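Local atomic coordinates of oxidized polyvinyl alcohol hydrolase (Pseudomonas sp. VM15C, PDB entry 3WWC), a protein that hydrolyses beta-diketones such as 4,6-nonanedione and cleaves oxidized polyvinyl alcohol in the second step of polyvinyl alcohol degradation. Residues K34-N38 with A49-P54; N127-E131 with P148-F153; A168-F172 with L321-G327; L187-N192 with V244-V249; R276-Q280 with P348-Y353. The protein carries 1 engineered substitution. All coordinates share one frame; numbering follows the deposited sequence.

The contacts sample an alpha/beta-hydrolase fold from its sheet edge to its C-terminal tail. Interactions 1, 3 and 4 reach the mixed sheet. Interaction 1 is a partly buried hairpin at its outer edge, ruled by backbone hydrogen bonds; interaction 3, also partly buried, ties strand 170-176 to helix 310-322 and the following loop through arginines and carbonyls. Interaction 4 is buried, joining aliphatic packing to one serine hydroxyl bond; it touches interaction 3, where Lys326 NZ reaches carbonyls of Ser191 and Pro246. Interaction 2 is buried but turns on one carboxylate, and meets interaction 1 through Phe50 and Phe152. Interaction 5, buried, mixes amide, guanidinium and aromatic contacts across the chain's centre from interactions 1 and 2.

Interaction 1: residues K34-N38 with A49-P54; sequences KEGLN and AFIVYP
Asn38 and Phe50 face each other across the antiparallel strands 36-43 and 46-53, and with Val52 they bury the largest shares of surface in this hairpin. They form a hydrogen-bonded pair: Asn38 N donates to Phe50 O at 2.7 Å, and Phe50 N returns a bond to Asn38 O at 3.0 Å. Their side chains leave the sheet on the same face, where the amide lies stacked on the ring with planes 6° apart. Asn38 CB is 3.7 Å from the Phe50 ring centroid, over the face. Phe50 CG takes the crowded position between its backbone N and carbonyl carbon (chi1 57°), which brings the ring up against Asn38.

The amide is held by Lys34, just before its strand. Asn38 OD1 accepts from Lys34 N at 2.9 Å on a lone pair, while Asn38 ND2 donates to Lys34 O, also 2.9 Å, in a nearly straight bond. Val52 adds CG2, 3.8 Å from Asn38 ND2 and in the plane of the Phe50 ring at its edge; its backbone exchanges two hydrogen bonds with Gly36. On the other face Leu37 CD1 packs on Ile51 CG1 at 3.7 Å. Helix 148-160 covers Phe50 through Phe152, Met156 and Val160. Two bonds to Lys34, one to OD1 and one from ND2, hold the buried Asn38 amide and fix its rotation, so a polar group can serve as a flat packing surface for an aromatic ring.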
# COMPACT_ATOMS: atom_id res chain seq x y z
N LYS A 34 15.92 13.59 10.99
CA LYS A 34 17.24 13.01 10.97
C LYS A 34 17.30 11.75 10.15
O LYS A 34 16.26 11.16 9.82
CB LYS A 34 17.69 12.71 12.41
CG LYS A 34 16.74 11.81 13.17
CD LYS A 34 17.23 11.42 14.60
CE LYS A 34 18.38 10.37 14.59
NZ LYS A 34 17.99 9.02 14.09
N GLU A 35 18.52 11.33 9.83
CA GLU A 35 18.70 10.08 9.13
C GLU A 35 18.42 9.05 10.21
O GLU A 35 18.71 9.27 11.39
CB GLU A 35 20.15 9.93 8.66
CG GLU A 35 20.48 8.55 8.17
CD GLU A 35 21.87 8.47 7.54
OE1 GLU A 35 22.61 9.46 7.58
OE2 GLU A 35 22.21 7.39 7.01
N GLY A 36 17.84 7.93 9.82
CA GLY A 36 17.54 6.89 10.77
C GLY A 36 16.18 7.05 11.44
O GLY A 36 15.24 7.57 10.83
N LEU A 37 16.08 6.64 12.69
CA LEU A 37 14.81 6.69 13.40
C LEU A 37 14.40 8.07 13.89
O LEU A 37 15.23 8.77 14.52
CB LEU A 37 14.87 5.75 14.61
CG LEU A 37 13.58 5.69 15.42
CD1 LEU A 37 12.43 5.06 14.64
CD2 LEU A 37 13.86 4.79 16.65
N ASN A 38 13.17 8.50 13.54
CA ASN A 38 12.60 9.79 13.98
C ASN A 38 11.43 9.45 14.86
O ASN A 38 10.60 8.63 14.47
CB ASN A 38 12.09 10.54 12.74
CG ASN A 38 13.23 11.06 11.88
OD1 ASN A 38 13.60 12.23 12.01
ND2 ASN A 38 13.83 10.20 11.06
N ALA A 49 6.37 7.69 14.55
CA ALA A 49 7.76 7.49 14.26
C ALA A 49 7.92 6.99 12.85
O ALA A 49 6.99 6.40 12.27
CB ALA A 49 8.39 6.45 15.23
N PHE A 50 9.11 7.19 12.32
CA PHE A 50 9.43 6.73 10.97
C PHE A 50 10.92 6.70 10.80
O PHE A 50 11.66 7.34 11.58
CB PHE A 50 8.78 7.63 9.91
CG PHE A 50 9.15 9.11 9.99
CD1 PHE A 50 8.41 9.97 10.79
CD2 PHE A 50 10.26 9.61 9.28
CE1 PHE A 50 8.75 11.35 10.88
CE2 PHE A 50 10.61 10.97 9.37
CZ PHE A 50 9.85 11.84 10.16
N ILE A 51 11.40 5.95 9.82
CA ILE A 51 12.84 5.78 9.62
C ILE A 51 13.20 6.27 8.24
O ILE A 51 12.55 5.93 7.23
CB ILE A 51 13.21 4.29 9.77
CG1 ILE A 51 12.83 3.81 11.19
CG2 ILE A 51 14.72 4.07 9.58
CD1 ILE A 51 12.98 2.27 11.41
N VAL A 52 14.31 6.99 8.15
CA VAL A 52 14.75 7.54 6.88
C VAL A 52 16.08 6.97 6.45
O VAL A 52 17.07 6.98 7.22
CB VAL A 52 14.92 9.09 6.96
CG1 VAL A 52 15.50 9.65 5.61
CG2 VAL A 52 13.62 9.78 7.33
N TYR A 53 16.14 6.46 5.22
CA TYR A 53 17.42 6.01 4.64
C TYR A 53 17.58 6.91 3.39
O TYR A 53 16.94 6.69 2.34
CB TYR A 53 17.37 4.52 4.22
CG TYR A 53 17.38 3.47 5.33
CD1 TYR A 53 16.22 3.13 6.04
CD2 TYR A 53 18.57 2.79 5.66
CE1 TYR A 53 16.27 2.15 7.04
CE2 TYR A 53 18.60 1.82 6.65
CZ TYR A 53 17.45 1.51 7.33
OH TYR A 53 17.49 0.51 8.32
N PRO A 54 18.47 7.93 3.44
CA PRO A 54 18.65 8.81 2.28
C PRO A 54 19.24 8.09 1.08
O PRO A 54 20.06 7.18 1.19
CB PRO A 54 19.57 9.92 2.79
CG PRO A 54 19.48 9.82 4.29
CD PRO A 54 19.26 8.37 4.61

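Interaction 2: residues N127-E131 with P148-F153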
# COMPACT_ATOMS: atom_id res chain seq x y z
N ASN A 127 -6.17 -3.46 12.93
CA ASN A 127 -5.29 -2.60 13.74
C ASN A 127 -3.90 -2.15 13.23
O ASN A 127 -3.42 -1.14 13.69
CB ASN A 127 -5.10 -3.26 15.12
CG ASN A 127 -4.92 -2.25 16.23
OD1 ASN A 127 -5.54 -1.20 16.24
ND2 ASN A 127 -4.09 -2.61 17.20
N PRO A 128 -3.23 -2.89 12.32
CA PRO A 128 -1.90 -2.44 11.90
C PRO A 128 -1.83 -1.03 11.31
O PRO A 128 -0.88 -0.27 11.60
CB PRO A 128 -1.47 -3.48 10.86
CG PRO A 128 -2.12 -4.80 11.39
CD PRO A 128 -3.53 -4.26 11.84
N TRP A 129 -2.81 -0.69 10.47
CA TRP A 129 -2.85 0.62 9.84
C TRP A 129 -4.31 1.04 9.80
O TRP A 129 -5.20 0.22 9.86
CB TRP A 129 -2.36 0.57 8.37
CG TRP A 129 -0.94 -0.00 8.17
CD1 TRP A 129 -0.61 -1.28 7.74
CD2 TRP A 129 0.30 0.68 8.39
NE1 TRP A 129 0.75 -1.43 7.69
CE2 TRP A 129 1.34 -0.25 8.08
CE3 TRP A 129 0.64 1.97 8.82
CZ2 TRP A 129 2.70 0.10 8.19
CZ3 TRP A 129 1.97 2.32 8.94
CH2 TRP A 129 3.00 1.38 8.62
N PHE A 130 -4.54 2.35 9.65
CA PHE A 130 -5.92 2.85 9.52
C PHE A 130 -6.20 2.73 8.01
O PHE A 130 -6.14 3.69 7.25
CB PHE A 130 -5.94 4.30 10.02
CG PHE A 130 -5.51 4.45 11.49
CD1 PHE A 130 -6.26 3.84 12.48
CD2 PHE A 130 -4.35 5.15 11.85
CE1 PHE A 130 -5.83 3.93 13.83
CE2 PHE A 130 -3.94 5.24 13.16
CZ PHE A 130 -4.68 4.62 14.17
N GLU A 131 -6.54 1.51 7.62
CA GLU A 131 -6.65 1.15 6.22
C GLU A 131 -8.00 0.73 5.68
O GLU A 131 -8.10 0.44 4.49
CB GLU A 131 -5.56 0.09 5.85
CG GLU A 131 -5.21 -1.10 6.84
CD GLU A 131 -6.13 -2.31 6.77
OE1 GLU A 131 -7.37 -2.16 6.78
OE2 GLU A 131 -5.59 -3.46 6.74
N PRO A 148 -6.04 8.90 10.02
CA PRO A 148 -4.74 9.43 10.44
C PRO A 148 -3.47 8.84 9.88
O PRO A 148 -2.45 9.47 10.02
CB PRO A 148 -4.81 9.38 11.98
CG PRO A 148 -5.89 8.39 12.30
CD PRO A 148 -6.80 8.25 11.10
N ASP A 149 -3.52 7.66 9.27
CA ASP A 149 -2.29 7.18 8.68
C ASP A 149 -2.09 7.86 7.32
O ASP A 149 -0.97 8.30 7.03
CB ASP A 149 -2.33 5.64 8.49
CG ASP A 149 -1.71 4.91 9.66
OD1 ASP A 149 -0.86 5.50 10.36
OD2 ASP A 149 -2.03 3.73 9.88
N SER A 150 -3.13 7.91 6.49
CA SER A 150 -3.00 8.55 5.18
C SER A 150 -2.48 9.98 5.34
O SER A 150 -1.58 10.41 4.60
CB SER A 150 -4.35 8.49 4.45
OG SER A 150 -4.29 9.14 3.18
N SER A 151 -3.05 10.73 6.29
CA SER A 151 -2.57 12.12 6.47
C SER A 151 -1.18 12.19 7.10
O SER A 151 -0.38 13.06 6.74
CB SER A 151 -3.58 12.94 7.29
OG SER A 151 -3.83 12.35 8.56
N PHE A 152 -0.85 11.26 7.98
CA PHE A 152 0.47 11.27 8.59
C PHE A 152 1.50 11.06 7.52
O PHE A 152 2.52 11.72 7.52
CB PHE A 152 0.54 10.11 9.61
CG PHE A 152 1.93 9.66 9.96
CD1 PHE A 152 2.95 10.57 10.28
CD2 PHE A 152 2.22 8.29 9.99
CE1 PHE A 152 4.23 10.10 10.62
CE2 PHE A 152 3.51 7.84 10.33
CZ PHE A 152 4.51 8.75 10.65
N PHE A 153 1.27 10.16 6.58
CA PHE A 153 2.33 9.87 5.58
C PHE A 153 2.63 11.10 4.74
O PHE A 153 3.77 11.30 4.37
CB PHE A 153 1.91 8.72 4.64
CG PHE A 153 1.57 7.43 5.32
CD1 PHE A 153 2.07 7.08 6.58
CD2 PHE A 153 0.70 6.57 4.68
CE1 PHE A 153 1.68 5.87 7.19
CE2 PHE A 153 0.31 5.36 5.25
CZ PHE A 153 0.80 5.01 6.51
O HOH W 1 -0.85 2.46 11.97
O HOH W 2 -5.53 6.42 7.29
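The first turn of helix 148-160, opening with Pro148 and Asp149, receives the loop residues Trp129 and Phe130, just after Trp126 of the butanoic acid pocket. Asp149 is the polar centre. Its OD2 accepts from Phe130 N at 2.9 Å with an N-H...O angle of 161°; the donor comes on the anti side, 26° out of the carboxylate plane. Asp149 OD2 also lies at the edge of the Trp129 indole, near its plane and 3.4 Å from CE3. Its other oxygen, OD1, forms a salt bridge with Arg48.

Apolar contacts flank this bond. Phe130 CG, anti to its carbonyl carbon (chi1 -60°), turns the ring to the helix start, where Pro148 CG sits over one face, 4.0 Å from the ring centroid, a CH-pi contact displaced toward the rim. Trp129 CZ3 approaches the edge of the Phe153 ring, 3.8 Å from CZ, in an oblique pairing, while Trp129 NE1 bonds outside the contact to Thr69 O. Phe130 is the centre of an inverse gamma turn, and a water links its carbonyl to the helix: it donates to Phe130 O at 2.8 Å and accepts from Ser150 N at 2.9 Å.

Trp129 is about 8 Å, side chain to side chain, from Ala177, the engineered replacement at the probable nucleophile position. With an arginine, a backbone N-H and the helix start all beside it, the buried Asp149 carboxylate is likely to remain ionised, tying the loop near the ligand to the helix.

Interaction 3: residues A168-F172 with L321-G327; sequences ARRLF and LASHPKG
Arg169 meets Lys326 with backbone and side chain alike. Its O accepts from Lys326 N at 2.9 Å, almost straight at 171°. Because the side chain bends at chi3 (68°), the guanidinium turns back side-on to Lys326 O, and NE and NH2 both donate to that oxygen at 2.9 Å in bent bonds, the straighter at 148°; the oxygen lies in the guanidinium plane and Pro325 CB over one face.

Arg170 runs extended from CG to NE, alongside Pro325 and pointing the same way. Its NE donates to Ala322 O at 2.9 Å on a lone pair, and Pro325 CB lies over the centre of its guanidinium, 3.6 Å from CZ. NH1 has a salt bridge to Asp167, while NH2 reaches Ala322 O through a water. A leucine in its place would probably leave Ala322 O without this donor and Asp167 without its charged mate.

Phe172, in strand 170-176, lays its ring against Leu321 and Ala322 of helix 310-322: Leu321 CB is 3.7 Å from the ring centroid, over the face, and Ala322 CB is 4.2 Å from CE2. Both guanidiniums thus serve backbone carbonyls and are covered by Pro325, while Phe172 gives the purely apolar part.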
# COMPACT_ATOMS: atom_id res chain seq x y z
N ALA A 168 9.24 15.65 -6.12
CA ALA A 168 7.80 15.74 -5.88
C ALA A 168 6.93 15.04 -6.92
O ALA A 168 5.73 14.89 -6.70
CB ALA A 168 7.38 17.24 -5.73
N ARG A 169 7.55 14.63 -8.03
CA ARG A 169 6.84 13.89 -9.08
C ARG A 169 7.09 12.38 -8.94
O ARG A 169 6.58 11.60 -9.77
CB ARG A 169 7.29 14.29 -10.49
CG ARG A 169 6.96 15.77 -10.81
CD ARG A 169 7.32 16.05 -12.30
NE ARG A 169 6.43 15.31 -13.20
CZ ARG A 169 6.73 14.95 -14.47
NH1 ARG A 169 7.91 15.24 -15.02
NH2 ARG A 169 5.81 14.33 -15.21
N ARG A 170 7.84 11.97 -7.92
CA ARG A 170 8.18 10.54 -7.80
C ARG A 170 8.08 10.14 -6.34
O ARG A 170 9.01 9.56 -5.77
CB ARG A 170 9.57 10.27 -8.36
CG ARG A 170 9.59 10.36 -9.91
CD ARG A 170 10.93 9.87 -10.44
NE ARG A 170 10.99 9.84 -11.90
CZ ARG A 170 11.23 10.89 -12.66
NH1 ARG A 170 11.43 12.11 -12.14
NH2 ARG A 170 11.33 10.70 -14.00
N LEU A 171 6.94 10.43 -5.74
CA LEU A 171 6.69 10.02 -4.35
C LEU A 171 5.83 8.74 -4.42
O LEU A 171 4.65 8.80 -4.80
CB LEU A 171 5.92 11.10 -3.57
CG LEU A 171 6.63 12.48 -3.61
CD1 LEU A 171 5.72 13.47 -2.88
CD2 LEU A 171 8.03 12.44 -3.00
N PHE A 172 6.42 7.60 -4.01
CA PHE A 172 5.74 6.30 -4.11
C PHE A 172 5.60 5.60 -2.77
O PHE A 172 6.53 5.66 -1.96
CB PHE A 172 6.57 5.38 -5.01
CG PHE A 172 6.73 5.92 -6.43
CD1 PHE A 172 5.64 6.03 -7.25
CD2 PHE A 172 7.95 6.33 -6.88
CE1 PHE A 172 5.77 6.55 -8.55
CE2 PHE A 172 8.12 6.87 -8.19
CZ PHE A 172 7.03 6.97 -9.01
N LEU A 321 7.84 2.09 -11.49
CA LEU A 321 7.01 3.21 -11.03
C LEU A 321 7.70 4.57 -11.37
O LEU A 321 7.06 5.50 -11.88
CB LEU A 321 6.78 3.15 -9.49
CG LEU A 321 6.09 1.90 -8.98
CD1 LEU A 321 5.95 2.07 -7.46
CD2 LEU A 321 4.71 1.72 -9.59
N ALA A 322 9.01 4.66 -11.13
CA ALA A 322 9.75 5.92 -11.38
C ALA A 322 9.81 6.29 -12.87
O ALA A 322 10.04 7.44 -13.21
CB ALA A 322 11.20 5.79 -10.79
N SER A 323 9.55 5.32 -13.73
CA SER A 323 9.51 5.62 -15.18
C SER A 323 8.26 6.38 -15.57
O SER A 323 8.10 6.80 -16.73
CB SER A 323 9.60 4.32 -15.99
OG SER A 323 8.38 3.58 -16.03
N HIS A 324 7.34 6.53 -14.64
CA HIS A 324 6.10 7.25 -14.92
C HIS A 324 5.93 8.33 -13.86
O HIS A 324 5.10 8.21 -12.96
CB HIS A 324 4.93 6.28 -14.87
CG HIS A 324 3.70 6.81 -15.54
ND1 HIS A 324 3.64 6.96 -16.91
CD2 HIS A 324 2.55 7.30 -15.04
CE1 HIS A 324 2.49 7.53 -17.22
NE2 HIS A 324 1.81 7.75 -16.12
N PRO A 325 6.71 9.42 -13.96
CA PRO A 325 6.61 10.49 -12.98
C PRO A 325 5.21 11.13 -13.06
O PRO A 325 4.56 11.14 -14.12
CB PRO A 325 7.76 11.44 -13.35
CG PRO A 325 7.93 11.21 -14.84
CD PRO A 325 7.73 9.70 -15.00
N LYS A 326 4.74 11.68 -11.95
CA LYS A 326 3.40 12.20 -11.85
C LYS A 326 3.05 13.19 -12.95
O LYS A 326 3.77 14.16 -13.16
CB LYS A 326 3.21 12.84 -10.48
CG LYS A 326 1.72 13.02 -10.18
CD LYS A 326 1.51 13.52 -8.80
CE LYS A 326 0.05 13.58 -8.42
NZ LYS A 326 -0.65 12.23 -8.38
N GLY A 327 1.98 12.88 -13.66
CA GLY A 327 1.50 13.77 -14.74
C GLY A 327 1.96 13.33 -16.10
O GLY A 327 1.61 13.98 -17.09
O HOH W 3 12.50 8.39 -15.14

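Interaction 4: residues L187-N192 with V244-V249; sequences LLFRSN and VGPLIV
Ser191 and Gly245 make the tight end of this contact. Gly245 N donates to Ser191 OG at 2.8 Å with an angle of 163°; chi1 of 67° places OG between the serine's own N and carbonyl carbon, facing that N-H. Gly245 CA comes 3.4 Å from Ser191 O in a CA-H...O contact, and a side chain on Gly245 would run into that same oxygen. Val244 CB closes on Ser191 OG at 3.5 Å. An alanine in place of Ser191 would probably leave Gly245 N without its acceptor and the turn less firmly fixed.

The contact belongs to the alpha/beta-hydrolase core: helix 178-189 follows strand 170-176 and what is probably the nucleophile-elbow position, occupied by the engineered Ala177, and its end packs on strand 247-253, two places along the sheet. Leu187 reaches the strand, CD1 meeting Val249 CG2 tip to tip at 3.9 Å and CD2 lying 4.1 Å from Leu247 CD2. Leu247 CD1 also touches Ser191 CB at 4.0 Å, and Phe286 of helix 275-288 packs against both Leu187 and Val249.

Toward solvent the fit is looser. The exposed Asn192 brings only OD1 near, 3.5 Å from Gly245 CA, and the partly exposed Pro246 barely touches the other segment.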
# COMPACT_ATOMS: atom_id res chain seq x y z
N LEU A 187 -3.75 5.74 -1.92
CA LEU A 187 -3.85 6.13 -3.34
C LEU A 187 -5.24 6.66 -3.66
O LEU A 187 -5.38 7.56 -4.48
CB LEU A 187 -3.54 4.93 -4.25
CG LEU A 187 -2.10 4.46 -4.16
CD1 LEU A 187 -2.02 3.11 -4.88
CD2 LEU A 187 -1.14 5.51 -4.79
N LEU A 188 -6.26 6.15 -2.97
CA LEU A 188 -7.63 6.58 -3.28
C LEU A 188 -7.95 7.91 -2.66
O LEU A 188 -8.74 8.68 -3.23
CB LEU A 188 -8.64 5.52 -2.77
CG LEU A 188 -8.56 4.21 -3.56
CD1 LEU A 188 -9.31 3.11 -2.79
CD2 LEU A 188 -9.15 4.43 -4.99
N PHE A 189 -7.32 8.21 -1.53
CA PHE A 189 -7.59 9.48 -0.84
C PHE A 189 -6.56 10.55 -1.10
O PHE A 189 -6.87 11.75 -0.88
CB PHE A 189 -7.66 9.31 0.70
CG PHE A 189 -9.00 8.78 1.21
CD1 PHE A 189 -10.04 9.65 1.52
CD2 PHE A 189 -9.16 7.44 1.45
CE1 PHE A 189 -11.22 9.15 2.09
CE2 PHE A 189 -10.35 6.93 2.03
CZ PHE A 189 -11.38 7.81 2.35
N ARG A 190 -5.35 10.20 -1.53
CA ARG A 190 -4.31 11.21 -1.74
C ARG A 190 -3.70 11.08 -3.14
O ARG A 190 -2.49 11.18 -3.33
CB ARG A 190 -3.25 11.04 -0.64
CG ARG A 190 -3.73 11.61 0.69
CD ARG A 190 -3.69 13.15 0.68
NE ARG A 190 -3.99 13.59 2.03
CZ ARG A 190 -3.66 14.78 2.55
NH1 ARG A 190 -3.03 15.68 1.82
NH2 ARG A 190 -3.92 15.04 3.82
N SER A 191 -4.56 10.91 -4.13
CA SER A 191 -4.10 10.78 -5.50
C SER A 191 -3.56 12.04 -6.11
O SER A 191 -3.08 12.00 -7.24
CB SER A 191 -5.20 10.20 -6.40
OG SER A 191 -6.27 11.13 -6.54
N ASN A 192 -3.62 13.17 -5.39
CA ASN A 192 -3.00 14.37 -5.92
C ASN A 192 -1.68 14.63 -5.22
O ASN A 192 -1.04 15.66 -5.44
CB ASN A 192 -3.95 15.56 -5.79
CG ASN A 192 -5.21 15.37 -6.64
OD1 ASN A 192 -5.11 15.14 -7.84
ND2 ASN A 192 -6.38 15.42 -6.01
N VAL A 244 -9.48 10.06 -10.21
CA VAL A 244 -8.34 10.26 -9.33
C VAL A 244 -7.25 10.97 -10.10
O VAL A 244 -7.27 11.05 -11.33
CB VAL A 244 -7.76 8.89 -8.72
CG1 VAL A 244 -8.82 8.22 -7.90
CG2 VAL A 244 -7.22 7.97 -9.79
N GLY A 245 -6.34 11.56 -9.34
CA GLY A 245 -5.18 12.25 -9.87
C GLY A 245 -4.28 11.27 -10.64
O GLY A 245 -4.45 10.03 -10.56
N PRO A 246 -3.27 11.77 -11.34
CA PRO A 246 -2.37 10.94 -12.14
C PRO A 246 -1.49 10.03 -11.31
O PRO A 246 -0.76 10.50 -10.43
CB PRO A 246 -1.55 11.96 -12.90
CG PRO A 246 -2.30 13.18 -12.82
CD PRO A 246 -2.98 13.20 -11.52
N LEU A 247 -1.51 8.73 -11.62
CA LEU A 247 -0.77 7.73 -10.88
C LEU A 247 -0.27 6.61 -11.75
O LEU A 247 -0.75 6.42 -12.87
CB LEU A 247 -1.70 7.01 -9.87
CG LEU A 247 -2.38 7.85 -8.79
CD1 LEU A 247 -3.48 6.98 -8.10
CD2 LEU A 247 -1.37 8.36 -7.75
N ILE A 248 0.69 5.87 -11.21
CA ILE A 248 1.02 4.57 -11.74
C ILE A 248 0.85 3.62 -10.54
O ILE A 248 1.37 3.87 -9.45
CB ILE A 248 2.40 4.45 -12.39
CG1 ILE A 248 2.65 2.97 -12.72
CG2 ILE A 248 3.52 5.04 -11.49
CD1 ILE A 248 3.83 2.76 -13.69
N VAL A 249 0.05 2.58 -10.71
CA VAL A 249 -0.20 1.63 -9.63
C VAL A 249 0.15 0.25 -10.09
O VAL A 249 -0.30 -0.20 -11.17
CB VAL A 249 -1.68 1.66 -9.20
CG1 VAL A 249 -1.93 0.69 -8.03
CG2 VAL A 249 -2.08 3.11 -8.81

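Interaction 5: residues R276-Q280 with P348-Y353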
# COMPACT_ATOMS: atom_id res chain seq x y z
N ARG A 276 -7.14 -12.82 -4.09
CA ARG A 276 -7.47 -12.87 -5.52
C ARG A 276 -8.58 -11.82 -5.80
O ARG A 276 -8.43 -10.97 -6.68
CB ARG A 276 -7.93 -14.32 -5.86
CG ARG A 276 -8.41 -14.45 -7.34
CD ARG A 276 -9.27 -15.74 -7.54
NE ARG A 276 -8.54 -16.90 -7.07
CZ ARG A 276 -7.75 -17.65 -7.84
NH1 ARG A 276 -7.62 -17.39 -9.13
NH2 ARG A 276 -7.04 -18.61 -7.29
N PRO A 277 -9.72 -11.85 -5.06
CA PRO A 277 -10.71 -10.82 -5.39
C PRO A 277 -10.27 -9.37 -5.13
O PRO A 277 -10.71 -8.47 -5.83
CB PRO A 277 -11.93 -11.20 -4.54
CG PRO A 277 -11.38 -11.99 -3.42
CD PRO A 277 -10.26 -12.81 -4.08
N SER A 278 -9.45 -9.16 -4.11
CA SER A 278 -9.04 -7.80 -3.79
C SER A 278 -8.02 -7.25 -4.76
O SER A 278 -8.09 -6.06 -5.08
CB SER A 278 -8.55 -7.70 -2.36
OG SER A 278 -7.46 -8.55 -2.16
N THR A 279 -7.07 -8.07 -5.24
CA THR A 279 -6.16 -7.56 -6.25
C THR A 279 -6.95 -7.36 -7.56
O THR A 279 -6.73 -6.42 -8.31
CB THR A 279 -4.94 -8.48 -6.44
OG1 THR A 279 -5.39 -9.82 -6.82
CG2 THR A 279 -4.09 -8.51 -5.17
N GLN A 280 -7.88 -8.25 -7.88
CA GLN A 280 -8.68 -8.07 -9.09
C GLN A 280 -9.45 -6.77 -8.97
O GLN A 280 -9.45 -5.97 -9.90
CB GLN A 280 -9.71 -9.22 -9.25
CG GLN A 280 -10.52 -9.09 -10.50
CD GLN A 280 -9.70 -9.44 -11.75
OE1 GLN A 280 -9.22 -10.57 -11.88
NE2 GLN A 280 -9.54 -8.47 -12.66
N PRO A 348 -6.10 -4.57 -16.18
CA PRO A 348 -6.62 -5.34 -15.04
C PRO A 348 -6.08 -6.76 -15.04
O PRO A 348 -5.54 -7.25 -16.04
CB PRO A 348 -8.14 -5.32 -15.24
CG PRO A 348 -8.31 -5.13 -16.72
CD PRO A 348 -7.11 -4.34 -17.23
N PHE A 349 -6.18 -7.46 -13.91
CA PHE A 349 -5.80 -8.85 -13.94
C PHE A 349 -6.72 -9.60 -14.90
O PHE A 349 -7.90 -9.25 -15.05
CB PHE A 349 -5.96 -9.48 -12.55
CG PHE A 349 -4.84 -9.15 -11.64
CD1 PHE A 349 -3.67 -9.89 -11.67
CD2 PHE A 349 -4.93 -8.08 -10.77
CE1 PHE A 349 -2.59 -9.57 -10.84
CE2 PHE A 349 -3.85 -7.74 -9.95
CZ PHE A 349 -2.68 -8.49 -9.98
N THR A 350 -6.15 -10.60 -15.58
CA THR A 350 -6.93 -11.41 -16.50
C THR A 350 -6.80 -12.87 -16.19
O THR A 350 -7.62 -13.67 -16.64
CB THR A 350 -6.48 -11.24 -17.99
OG1 THR A 350 -5.08 -11.49 -18.09
CG2 THR A 350 -6.73 -9.85 -18.47
N GLY A 351 -5.81 -13.27 -15.41
CA GLY A 351 -5.70 -14.71 -15.19
C GLY A 351 -6.28 -15.24 -13.90
O GLY A 351 -6.01 -16.40 -13.55
N LEU A 352 -7.08 -14.44 -13.21
CA LEU A 352 -7.62 -14.83 -11.89
C LEU A 352 -9.03 -15.42 -11.92
O LEU A 352 -9.39 -16.23 -11.05
CB LEU A 352 -7.58 -13.63 -10.95
CG LEU A 352 -6.20 -13.32 -10.35
CD1 LEU A 352 -5.12 -13.21 -11.39
CD2 LEU A 352 -6.37 -11.99 -9.65
N TYR A 353 -9.81 -15.00 -12.92
CA TYR A 353 -11.18 -15.50 -13.11
C TYR A 353 -11.40 -15.80 -14.60
O TYR A 353 -10.85 -15.14 -15.46
CB TYR A 353 -12.21 -14.45 -12.68
CG TYR A 353 -12.12 -14.14 -11.22
CD1 TYR A 353 -12.78 -14.90 -10.27
CD2 TYR A 353 -11.35 -13.08 -10.78
CE1 TYR A 353 -12.66 -14.61 -8.87
CE2 TYR A 353 -11.22 -12.78 -9.41
CZ TYR A 353 -11.88 -13.54 -8.48
OH TYR A 353 -11.73 -13.23 -7.15
O HOH W 4 -6.08 -18.38 -11.38
O HOH W 5 -9.01 -12.31 -14.05
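Helix 275-288 passes the irregular loop 348-353 with two near points: the CA atoms of Arg276 and Leu352 are 6.7 Å apart, those of Gln280 and Phe349 5.7 Å, one helical turn further on.

Gln280 has the most surface covered. Its side chain leaves with CG beside the carbonyl carbon and then bends at chi2 (74°), so that the amide slides past Phe349, and NE2 donates to Phe349 O at 3.0 Å. The bond is nearly straight at 172° and lies in the amide plane, though the donor stands above the carbonyl plane of Phe349. NE2 also bonds to Asn284 OD1. Gln280 OE1 sits at the edge of the Tyr353 ring, in its plane and 3.5 Å from CD2, and takes a hydrogen bond from a water that accepts from Tyr353 N.

Helix 275-288 lies beside strand 247-253 of the alpha/beta-hydrolase sheet, and Ser283, a probable charge-relay residue, has its OG bonded to Phe349 N and Gln280 O; the loop therefore abuts that position directly.

At the other end, Arg276 NH1 donates to Leu352 O at 2.9 Å, on a lone pair but bent to 140°. A water joins NH1 to Gly351 O, while NH2 is salt-bridged to Glu256. The aliphatic part of Arg276 runs obliquely past Tyr353, CD 3.5 Å from CZ, and Tyr353 OH presses on Pro277 CA at 3.2 Å. Thr279 lies over one face of the Phe349 ring with OG1, a hydroxyl bonded to Tyr275 O, and Leu352 CD2 packs against the same oxygen.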